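Local coordinates for mandelate racemase/muconate lactonizing protein (Paenibacillus sp., PDB 3VCC) that binds magnesium ions in an enolase-type barrel and probably dehydrates D-galacturonate, at residues 230-235 with 257-262; 168-173 with 207-212; 21-26 with 42-47. All coordinates share one frame; numbering follows the deposited sequence.

Interaction 1: 230-235 with 257-262; sequences YWLEEA and VLIADG. With MG (magnesium ion), chain C; MG (magnesium ion), chain D.
The indole of Trp-231 lies over the methyl of Ala-260 because its CG sits between the backbone N and the carbonyl carbon (chi1 83°), which lays one ring face over that methyl while the far end of the indole leads away from strand 258-261. CB of Ala-260 stands 3.7 Å from the centroid of the five-membered ring of Trp-231, a CH-pi contact for which a methyl is small enough. Tyr-230 has CG anti to its N (chi1 -174°), and CD1 of Leu-258 meets one face of the Tyr-230 ring, off centre, 3.6 Å from CZ of Tyr-230; the phenol OH is hydrogen-bonded to Glu-333. Strands 229-233 and 258-261 are parallel neighbours in the barrel of the enolase C-terminal domain, joined through helix 240-253 as a beta-alpha-beta crossover. Leu-232 N donates to Leu-258 O (2.8 Å) and Ala-260 N to Leu-232 O (2.9 Å). On the helix-facing side, CD2 of Leu-232 touches CD1 of Ile-259 at 3.9 Å. At the C-terminal strand ends carboxylates take over: Glu-234 OE2 and Asp-261 OD1, their planes nearly perpendicular, share one magnesium with Glu-238. Glu-233 OE2 binds the second magnesium at 2.1 Å, while its OE1 accepts from Trp-231 NE1, Gln-283 and Lys-168.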
loop_
_atom_site.group_PDB
_atom_site.type_symbol
_atom_site.label_atom_id
_atom_site.label_comp_id
_atom_site.label_asym_id
_atom_site.label_seq_id
_atom_site.Cartn_x
_atom_site.Cartn_y
_atom_site.Cartn_z
ATOM N N TYR A 230 -1.023 -8.031 -16.207
ATOM C CA TYR A 230 -1.781 -8.584 -15.097
ATOM C C TYR A 230 -2.949 -7.678 -14.741
ATOM O O TYR A 230 -4.088 -8.144 -14.584
ATOM C CB TYR A 230 -0.884 -8.828 -13.886
ATOM C CG TYR A 230 -1.610 -9.541 -12.772
ATOM C CD1 TYR A 230 -1.915 -10.896 -12.862
ATOM C CD2 TYR A 230 -2.010 -8.857 -11.635
ATOM C CE1 TYR A 230 -2.591 -11.547 -11.835
ATOM C CE2 TYR A 230 -2.676 -9.500 -10.607
ATOM C CZ TYR A 230 -2.966 -10.843 -10.714
ATOM O OH TYR A 230 -3.634 -11.470 -9.682
ATOM N N TRP A 231 -2.684 -6.385 -14.604
ATOM C CA TRP A 231 -3.794 -5.455 -14.427
ATOM C C TRP A 231 -3.566 -4.074 -15.012
ATOM O O TRP A 231 -2.432 -3.661 -15.283
ATOM C CB TRP A 231 -4.275 -5.404 -12.959
ATOM C CG TRP A 231 -3.529 -4.515 -11.945
ATOM C CD1 TRP A 231 -3.061 -3.231 -12.117
ATOM C CD2 TRP A 231 -3.226 -4.869 -10.587
ATOM N NE1 TRP A 231 -2.485 -2.778 -10.950
ATOM C CE2 TRP A 231 -2.566 -3.766 -9.999
ATOM C CE3 TRP A 231 -3.446 -6.018 -9.815
ATOM C CZ2 TRP A 231 -2.116 -3.781 -8.667
ATOM C CZ3 TRP A 231 -2.988 -6.034 -8.485
ATOM C CH2 TRP A 231 -2.336 -4.919 -7.930
ATOM N N LEU A 232 -4.677 -3.381 -15.205
ATOM C CA LEU A 232 -4.718 -2.034 -15.718
ATOM C C LEU A 232 -5.366 -1.184 -14.650
ATOM O O LEU A 232 -6.529 -1.388 -14.286
ATOM C CB LEU A 232 -5.571 -1.982 -16.989
ATOM C CG LEU A 232 -6.085 -0.612 -17.418
ATOM C CD1 LEU A 232 -4.905 0.308 -17.799
ATOM C CD2 LEU A 232 -7.093 -0.759 -18.567
ATOM N N GLU A 233 -4.598 -0.228 -14.152
ATOM C CA GLU A 233 -4.982 0.553 -12.988
ATOM C C GLU A 233 -5.257 2.004 -13.383
ATOM O O GLU A 233 -4.438 2.636 -14.060
ATOM C CB GLU A 233 -3.856 0.498 -11.951
ATOM C CG GLU A 233 -4.014 1.482 -10.786
ATOM C CD GLU A 233 -2.992 1.229 -9.678
ATOM O OE1 GLU A 233 -2.381 0.144 -9.652
ATOM O OE2 GLU A 233 -2.805 2.114 -8.830
ATOM N N GLU A 234 -6.409 2.519 -12.960
ATOM C CA GLU A 234 -6.781 3.911 -13.184
ATOM C C GLU A 234 -6.515 4.401 -14.620
ATOM O O GLU A 234 -5.816 5.398 -14.826
ATOM C CB GLU A 234 -6.103 4.832 -12.160
ATOM C CG GLU A 234 -6.559 4.570 -10.710
ATOM C CD GLU A 234 -6.567 5.827 -9.850
ATOM O OE1 GLU A 234 -5.499 6.438 -9.624
ATOM O OE2 GLU A 234 -7.649 6.202 -9.359
ATOM N N ALA A 235 -7.061 3.683 -15.596
ATOM C CA ALA A 235 -6.972 4.112 -16.993
ATOM C C ALA A 235 -7.584 5.506 -17.128
ATOM O O ALA A 235 -7.048 6.363 -17.827
ATOM C CB ALA A 235 -7.704 3.105 -17.902
ATOM N N VAL A 257 -7.053 -9.203 -18.679
ATOM C CA VAL A 257 -6.421 -8.144 -17.901
ATOM C C VAL A 257 -7.410 -7.684 -16.854
ATOM O O VAL A 257 -8.560 -7.371 -17.177
ATOM C CB VAL A 257 -6.050 -6.933 -18.777
ATOM C CG1 VAL A 257 -5.273 -5.893 -17.949
ATOM C CG2 VAL A 257 -5.234 -7.384 -19.972
ATOM N N LEU A 258 -6.975 -7.677 -15.597
ATOM C CA LEU A 258 -7.807 -7.224 -14.492
ATOM C C LEU A 258 -7.925 -5.711 -14.531
ATOM O O LEU A 258 -6.994 -5.008 -14.943
ATOM C CB LEU A 258 -7.211 -7.670 -13.145
ATOM C CG LEU A 258 -7.048 -9.187 -12.996
ATOM C CD1 LEU A 258 -6.171 -9.536 -11.797
ATOM C CD2 LEU A 258 -8.423 -9.855 -12.886
ATOM N N ILE A 259 -9.079 -5.207 -14.121
ATOM C CA ILE A 259 -9.244 -3.772 -13.942
ATOM C C ILE A 259 -9.073 -3.461 -12.454
ATOM O O ILE A 259 -9.741 -4.059 -11.599
ATOM C CB ILE A 259 -10.613 -3.296 -14.445
ATOM C CG1 ILE A 259 -10.757 -3.616 -15.942
ATOM C CG2 ILE A 259 -10.807 -1.793 -14.173
ATOM C CD1 ILE A 259 -9.688 -3.000 -16.802
ATOM N N ALA A 260 -8.182 -2.528 -12.158
ATOM C CA ALA A 260 -7.851 -2.166 -10.782
ATOM C C ALA A 260 -8.139 -0.685 -10.554
ATOM O O ALA A 260 -7.813 0.144 -11.394
ATOM C CB ALA A 260 -6.385 -2.467 -10.501
ATOM N N ASP A 261 -8.763 -0.342 -9.426
ATOM C CA ASP A 261 -9.055 1.064 -9.164
ATOM C C ASP A 261 -9.318 1.277 -7.670
ATOM O O ASP A 261 -9.381 0.306 -6.920
ATOM C CB ASP A 261 -10.255 1.501 -10.004
ATOM C CG ASP A 261 -10.145 2.931 -10.481
ATOM O OD1 ASP A 261 -9.696 3.768 -9.678
ATOM O OD2 ASP A 261 -10.516 3.224 -11.647
ATOM N N GLY A 262 -9.454 2.534 -7.245
ATOM C CA GLY A 262 -9.903 2.821 -5.887
ATOM C C GLY A 262 -9.076 3.771 -5.033
ATOM O O GLY A 262 -9.517 4.163 -3.943
HETATM MG MG MG C . -9.759 5.922 -9.668
HETATM MG MG MG D . -2.136 4.083 -8.740
HETATM O O HOH W 1 -3.396 5.292 -10.085
HETATM O O HOH W 2 -9.462 5.911 -11.845
HETATM O O HOH W 3 -10.193 5.775 -7.476
HETATM O O HOH W 4 -9.898 8.146 -9.703
HETATM O O HOH W 5 -0.591 3.165 -7.447
#

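Interaction 2: 168-173 with 207-212; sequences KIKVGR and DANNAY. With MG (magnesium ion), chain D.
Lys-170 reaches across to Asp-207 and Asn-209 with a chain that bends once and then runs straight. CB and CG leave strand 167-170 with CG anti to the carbonyl carbon (chi1 -63°), and the bend at chi2 turns the rest toward the second segment. CD passes 3.5 Å from Asn-209 OD1, CE follows between that oxygen and the aspartate, and NZ ends 2.8 Å from Asp-207 OD2 in a salt bridge. The ammonium comes from above the carboxylate plane, 60° out of it, and makes a weak bond to Asn-209 OD1 as well. Asp-207 OD2 also binds magnesium at 2.2 Å, sharing the ion with Glu-233 and Glu-263. Its other oxygen, OD1, accepts from Asn-209 N (3.0 Å), an Asx turn that fixes the rotation of the carboxylate. In the backbone, Asp-207 N donates to Ile-169 O and Val-171 N to Asp-207 O, as between parallel strands of the barrel.

The loop that follows packs on Val-171 and Gly-172. CG2 of Val-171 lies 3.4 Å from Tyr-212 OH, whose hydrogen-bond partner is Asp-187. Gly-172 suits its place because a CB there would collide with Ala-211 CB and Ala-208 O. A methionine in place of Lys-170 would probably leave Asp-207 OD2 without its charged partner beside the metal.

Lys-168 passes at a slant on the other side of the Asp-207 carboxylate plane, its CE 3.7 Å from Asp-207 OD2. Its NZ is hydrogen-bonded to Tyr-131 OH and to a magnesium-bound water, and salt-bridged to Glu-336. Two lysines one residue apart at a barrel strand's end are consistent with the Lys-X-Lys pattern of enolase-superfamily relatives; here they probably offset part of the negative charge round the magnesium.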
loop_
_atom_site.group_PDB
_atom_site.type_symbol
_atom_site.label_atom_id
_atom_site.label_comp_id
_atom_site.label_asym_id
_atom_site.label_seq_id
_atom_site.Cartn_x
_atom_site.Cartn_y
_atom_site.Cartn_z
ATOM N N LYS A 168 5.055 -2.652 -11.569
ATOM C CA LYS A 168 4.006 -1.740 -12.011
ATOM C C LYS A 168 4.609 -0.515 -12.680
ATOM O O LYS A 168 5.392 0.237 -12.092
ATOM C CB LYS A 168 3.067 -1.316 -10.870
ATOM C CG LYS A 168 1.853 -0.544 -11.393
ATOM C CD LYS A 168 0.711 -0.447 -10.373
ATOM C CE LYS A 168 1.024 0.602 -9.322
ATOM N NZ LYS A 168 0.029 0.601 -8.190
ATOM N N ILE A 169 4.208 -0.312 -13.927
ATOM C CA ILE A 169 4.777 0.716 -14.765
ATOM C C ILE A 169 3.803 1.881 -14.896
ATOM O O ILE A 169 2.642 1.687 -15.309
ATOM C CB ILE A 169 5.049 0.125 -16.161
ATOM C CG1 ILE A 169 5.822 -1.196 -16.036
ATOM C CG2 ILE A 169 5.799 1.132 -17.048
ATOM C CD1 ILE A 169 5.757 -2.046 -17.297
ATOM N N LYS A 170 4.256 3.085 -14.539
ATOM C CA LYS A 170 3.452 4.284 -14.793
ATOM C C LYS A 170 3.378 4.532 -16.301
ATOM O O LYS A 170 4.403 4.502 -17.000
ATOM C CB LYS A 170 4.054 5.511 -14.104
ATOM C CG LYS A 170 4.092 5.440 -12.594
ATOM C CD LYS A 170 2.689 5.314 -12.015
ATOM C CE LYS A 170 2.762 5.421 -10.480
ATOM N NZ LYS A 170 1.436 5.260 -9.831
ATOM N N VAL A 171 2.170 4.797 -16.791
ATOM C CA VAL A 171 1.959 5.166 -18.187
ATOM C C VAL A 171 1.070 6.393 -18.168
ATOM O O VAL A 171 0.789 6.932 -17.100
ATOM C CB VAL A 171 1.323 4.010 -19.008
ATOM C CG1 VAL A 171 2.236 2.792 -18.990
ATOM C CG2 VAL A 171 -0.044 3.636 -18.439
ATOM N N GLY A 172 0.619 6.843 -19.332
ATOM C CA GLY A 172 -0.107 8.096 -19.416
ATOM C C GLY A 172 0.768 9.302 -19.709
ATOM O O GLY A 172 0.382 10.432 -19.428
ATOM N N ARG A 173 1.952 9.079 -20.282
ATOM C CA ARG A 173 2.872 10.191 -20.524
ATOM C C ARG A 173 2.255 11.312 -21.379
ATOM O O ARG A 173 2.571 12.491 -21.190
ATOM C CB ARG A 173 4.161 9.685 -21.175
ATOM C CG ARG A 173 5.142 9.024 -20.216
ATOM C CD ARG A 173 6.112 8.131 -21.009
ATOM N NE ARG A 173 7.097 7.542 -20.116
ATOM C CZ ARG A 173 6.846 6.513 -19.313
ATOM N NH1 ARG A 173 7.792 6.060 -18.497
ATOM N NH2 ARG A 173 5.651 5.947 -19.312
ATOM N N ASP A 207 -0.290 1.597 -14.791
ATOM C CA ASP A 207 -1.042 2.550 -13.998
ATOM C C ASP A 207 -1.013 3.887 -14.722
ATOM O O ASP A 207 0.038 4.518 -14.839
ATOM C CB ASP A 207 -0.434 2.633 -12.593
ATOM C CG ASP A 207 -1.151 3.610 -11.683
ATOM O OD1 ASP A 207 -2.056 4.331 -12.146
ATOM O OD2 ASP A 207 -0.777 3.673 -10.484
ATOM N N ALA A 208 -2.172 4.298 -15.251
ATOM C CA ALA A 208 -2.239 5.519 -16.042
ATOM C C ALA A 208 -2.526 6.786 -15.239
ATOM O O ALA A 208 -2.503 7.889 -15.800
ATOM C CB ALA A 208 -3.263 5.370 -17.180
ATOM N N ASN A 209 -2.783 6.648 -13.938
ATOM C CA ASN A 209 -3.179 7.794 -13.124
ATOM C C ASN A 209 -4.200 8.669 -13.837
ATOM O O ASN A 209 -4.115 9.894 -13.817
ATOM C CB ASN A 209 -1.983 8.613 -12.646
ATOM C CG ASN A 209 -1.192 7.892 -11.586
ATOM O OD1 ASN A 209 -0.188 7.261 -11.890
ATOM N ND2 ASN A 209 -1.662 7.946 -10.336
ATOM N N ASN A 210 -5.188 7.995 -14.411
ATOM C CA ASN A 210 -6.355 8.634 -15.046
ATOM C C ASN A 210 -6.067 9.461 -16.302
ATOM O O ASN A 210 -6.935 10.205 -16.778
ATOM C CB ASN A 210 -7.151 9.450 -14.027
ATOM C CG ASN A 210 -7.845 8.570 -12.990
ATOM O OD1 ASN A 210 -8.170 7.401 -13.255
ATOM N ND2 ASN A 210 -8.067 9.128 -11.799
ATOM N N ALA A 211 -4.872 9.315 -16.861
ATOM C CA ALA A 211 -4.484 10.139 -18.014
ATOM C C ALA A 211 -5.073 9.702 -19.356
ATOM O O ALA A 211 -4.913 10.415 -20.352
ATOM C CB ALA A 211 -2.983 10.215 -18.128
ATOM N N TYR A 212 -5.699 8.527 -19.407
ATOM C CA TYR A 212 -6.277 8.036 -20.666
ATOM C C TYR A 212 -7.776 8.382 -20.780
ATOM O O TYR A 212 -8.356 9.008 -19.885
ATOM C CB TYR A 212 -6.097 6.520 -20.774
ATOM C CG TYR A 212 -4.664 6.014 -21.000
ATOM C CD1 TYR A 212 -3.661 6.846 -21.479
ATOM C CD2 TYR A 212 -4.345 4.683 -20.753
ATOM C CE1 TYR A 212 -2.366 6.361 -21.703
ATOM C CE2 TYR A 212 -3.067 4.192 -20.965
ATOM C CZ TYR A 212 -2.081 5.032 -21.446
ATOM O OH TYR A 212 -0.805 4.530 -21.653
HETATM MG MG MG D . -2.136 4.083 -8.740
HETATM O O HOH W 5 -0.591 3.165 -7.447
HETATM O O HOH W 6 1.061 7.409 -14.368
HETATM O O HOH W 1 -3.396 5.292 -10.085
HETATM O O HOH W 7 -1.148 6.143 -8.196
#

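Interaction 3: 21-26 with 42-47; sequences KLTGER and SCTVDI
Cys-43 and Arg-26 meet sulfur to flat face: SG of Cys-43 stands over the centre of the guanidinium, 3.9 Å from CZ of Arg-26. The arginine gets there by folding back, its CG between the backbone N and the carbonyl carbon (chi1 51°) and a further bend at chi3 laying the planar group over the neighbouring strand. A small, polarisable thiol suits the spot: the sulfur covers one face, while NE and NH1 are used by Asp-338 and Gly-40 O. A water accepts weakly from NH2 and donates to Ser-42 O.

Strands 14-30 and 42-52 form an antiparallel beta hairpin in the sheet outside the barrel, which corresponds to the N-terminal capping domain of enolase-superfamily proteins. Leu-22 and Val-45 are a hydrogen-bonded pair, Leu-22 N reaching Val-45 O at 2.9 Å, and Gly-24 pairs likewise with Cys-43, its N 2.8 Å from Cys-43 O. Glycine leaves that pair with a single side chain, the cysteine's.

Leu-22, Cys-43 and Val-45 are buried on one face of the hairpin. The side chains of Leu-22 and Ile-47 cross obliquely, CG of Leu-22 3.9 Å from CG1 of Ile-47, and both reach Phe-369, while Ile-342 covers Leu-22 and Val-45. The opposite face carries Lys-21, Thr-23 and Thr-44, polar residues fit for a more exposed surface. There the methyls CG2 of Thr-23 and Thr-44 touch at 3.7 Å across their non-hydrogen-bonded pair. Lys-21 offers its aliphatic part to Asp-46, whose OD1 lies 3.3 Å from CG of Lys-21; the lysine chain then bends at chi3 and chi4, so that NZ turns toward Thr-44 and stays 5.9 Å from Asp-46 OD1.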
loop_
_atom_site.group_PDB
_atom_site.type_symbol
_atom_site.label_atom_id
_atom_site.label_comp_id
_atom_site.label_asym_id
_atom_site.label_seq_id
_atom_site.Cartn_x
_atom_site.Cartn_y
_atom_site.Cartn_z
ATOM N N LYS A 21 7.329 13.097 13.422
ATOM C CA LYS A 21 7.479 12.820 11.991
ATOM C C LYS A 21 8.885 12.296 11.722
ATOM O O LYS A 21 9.873 12.979 12.009
ATOM C CB LYS A 21 7.218 14.100 11.195
ATOM C CG LYS A 21 7.393 13.947 9.668
ATOM C CD LYS A 21 6.935 15.202 8.932
ATOM C CE LYS A 21 8.096 16.148 8.636
ATOM N NZ LYS A 21 8.939 15.691 7.491
ATOM N N LEU A 22 8.984 11.079 11.189
ATOM C CA LEU A 22 10.288 10.505 10.854
ATOM C C LEU A 22 10.604 10.782 9.382
ATOM O O LEU A 22 9.698 10.979 8.569
ATOM C CB LEU A 22 10.308 8.992 11.112
ATOM C CG LEU A 22 9.791 8.448 12.450
ATOM C CD1 LEU A 22 10.310 7.031 12.669
ATOM C CD2 LEU A 22 10.218 9.340 13.605
ATOM N N THR A 23 11.886 10.800 9.036
ATOM C CA THR A 23 12.258 11.149 7.676
ATOM C C THR A 23 13.286 10.179 7.130
ATOM O O THR A 23 14.050 9.567 7.882
ATOM C CB THR A 23 12.853 12.571 7.603
ATOM O OG1 THR A 23 14.039 12.628 8.399
ATOM C CG2 THR A 23 11.864 13.601 8.109
ATOM N N GLY A 24 13.325 10.074 5.811
ATOM C CA GLY A 24 14.239 9.162 5.148
ATOM C C GLY A 24 14.248 9.442 3.658
ATOM O O GLY A 24 13.872 10.535 3.223
ATOM N N GLU A 25 14.650 8.440 2.886
ATOM C CA GLU A 25 14.844 8.588 1.453
ATOM C C GLU A 25 14.513 7.297 0.741
ATOM O O GLU A 25 14.784 6.219 1.261
ATOM C CB GLU A 25 16.313 8.902 1.154
ATOM C CG GLU A 25 16.710 10.344 1.367
ATOM C CD GLU A 25 18.026 10.670 0.686
ATOM O OE1 GLU A 25 18.868 9.753 0.543
ATOM O OE2 GLU A 25 18.205 11.839 0.280
ATOM N N ARG A 26 13.965 7.392 -0.470
ATOM C CA ARG A 26 13.831 6.185 -1.276
ATOM C C ARG A 26 15.144 5.931 -2.023
ATOM O O ARG A 26 15.960 6.843 -2.190
ATOM C CB ARG A 26 12.616 6.231 -2.214
ATOM C CG ARG A 26 12.507 7.461 -3.077
ATOM C CD ARG A 26 11.367 7.312 -4.100
ATOM N NE ARG A 26 10.058 7.098 -3.479
ATOM C CZ ARG A 26 9.222 8.075 -3.131
ATOM N NH1 ARG A 26 9.558 9.340 -3.331
ATOM N NH2 ARG A 26 8.056 7.788 -2.565
ATOM N N SER A 42 12.914 12.302 -1.087
ATOM C CA SER A 42 12.650 12.458 0.339
ATOM C C SER A 42 11.340 11.783 0.706
ATOM O O SER A 42 10.357 11.865 -0.037
ATOM C CB SER A 42 12.621 13.938 0.728
ATOM O OG SER A 42 12.298 14.104 2.099
ATOM N N CYS A 43 11.341 11.090 1.837
ATOM C CA CYS A 43 10.144 10.428 2.347
ATOM C C CYS A 43 9.977 10.752 3.822
ATOM O O CYS A 43 10.961 10.992 4.541
ATOM C CB CYS A 43 10.252 8.903 2.216
ATOM S SG CYS A 43 10.558 8.258 0.569
ATOM N N THR A 44 8.727 10.751 4.274
ATOM C CA THR A 44 8.460 10.914 5.699
ATOM C C THR A 44 7.377 9.943 6.134
ATOM O O THR A 44 6.614 9.434 5.311
ATOM C CB THR A 44 8.041 12.352 6.042
ATOM O OG1 THR A 44 6.806 12.661 5.392
ATOM C CG2 THR A 44 9.107 13.349 5.589
ATOM N N VAL A 45 7.338 9.671 7.430
ATOM C CA VAL A 45 6.286 8.848 8.016
ATOM C C VAL A 45 5.869 9.480 9.335
ATOM O O VAL A 45 6.704 9.621 10.227
ATOM C CB VAL A 45 6.779 7.421 8.352
ATOM C CG1 VAL A 45 5.680 6.656 9.077
ATOM C CG2 VAL A 45 7.210 6.652 7.105
ATOM N N ASP A 46 4.589 9.848 9.464
ATOM C CA ASP A 46 4.050 10.329 10.735
ATOM C C ASP A 46 3.789 9.160 11.686
ATOM O O ASP A 46 3.029 8.245 11.369
ATOM C CB ASP A 46 2.764 11.144 10.528
ATOM C CG ASP A 46 3.037 12.519 9.920
ATOM O OD1 ASP A 46 4.228 12.859 9.731
ATOM O OD2 ASP A 46 2.067 13.262 9.664
ATOM N N ILE A 47 4.420 9.208 12.849
ATOM C CA ILE A 47 4.422 8.097 13.780
ATOM C C ILE A 47 3.868 8.526 15.136
ATOM O O ILE A 47 4.122 9.638 15.602
ATOM C CB ILE A 47 5.858 7.536 13.937
ATOM C CG1 ILE A 47 6.273 6.824 12.645
ATOM C CG2 ILE A 47 5.948 6.565 15.085
ATOM C CD1 ILE A 47 5.534 5.516 12.415
HETATM O O HOH W 8 7.533 10.480 -0.672
#

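From the N terminus, interaction 3 comes first: pairing 21-26 with 42-47 closes a short loop and joins strands 14-30 and 42-52 of the antiparallel sheet. Interaction 2 then closes the excursion through helix 180-198 and strand 204-207, and interaction 1 the one through helix 240-253; each ties together neighbouring parallel strands of the barrel. The three follow in series along the chain, so none is nested and none crosses. Interactions 1 and 2 have centres about 10 Å apart, share a magnesium ion and are joined by a probable hydrogen bond between Glu-234 O and Asn-210 N. Interaction 3 stands apart, its centre about 28 Å from that of interaction 1 and 25 Å from that of interaction 2.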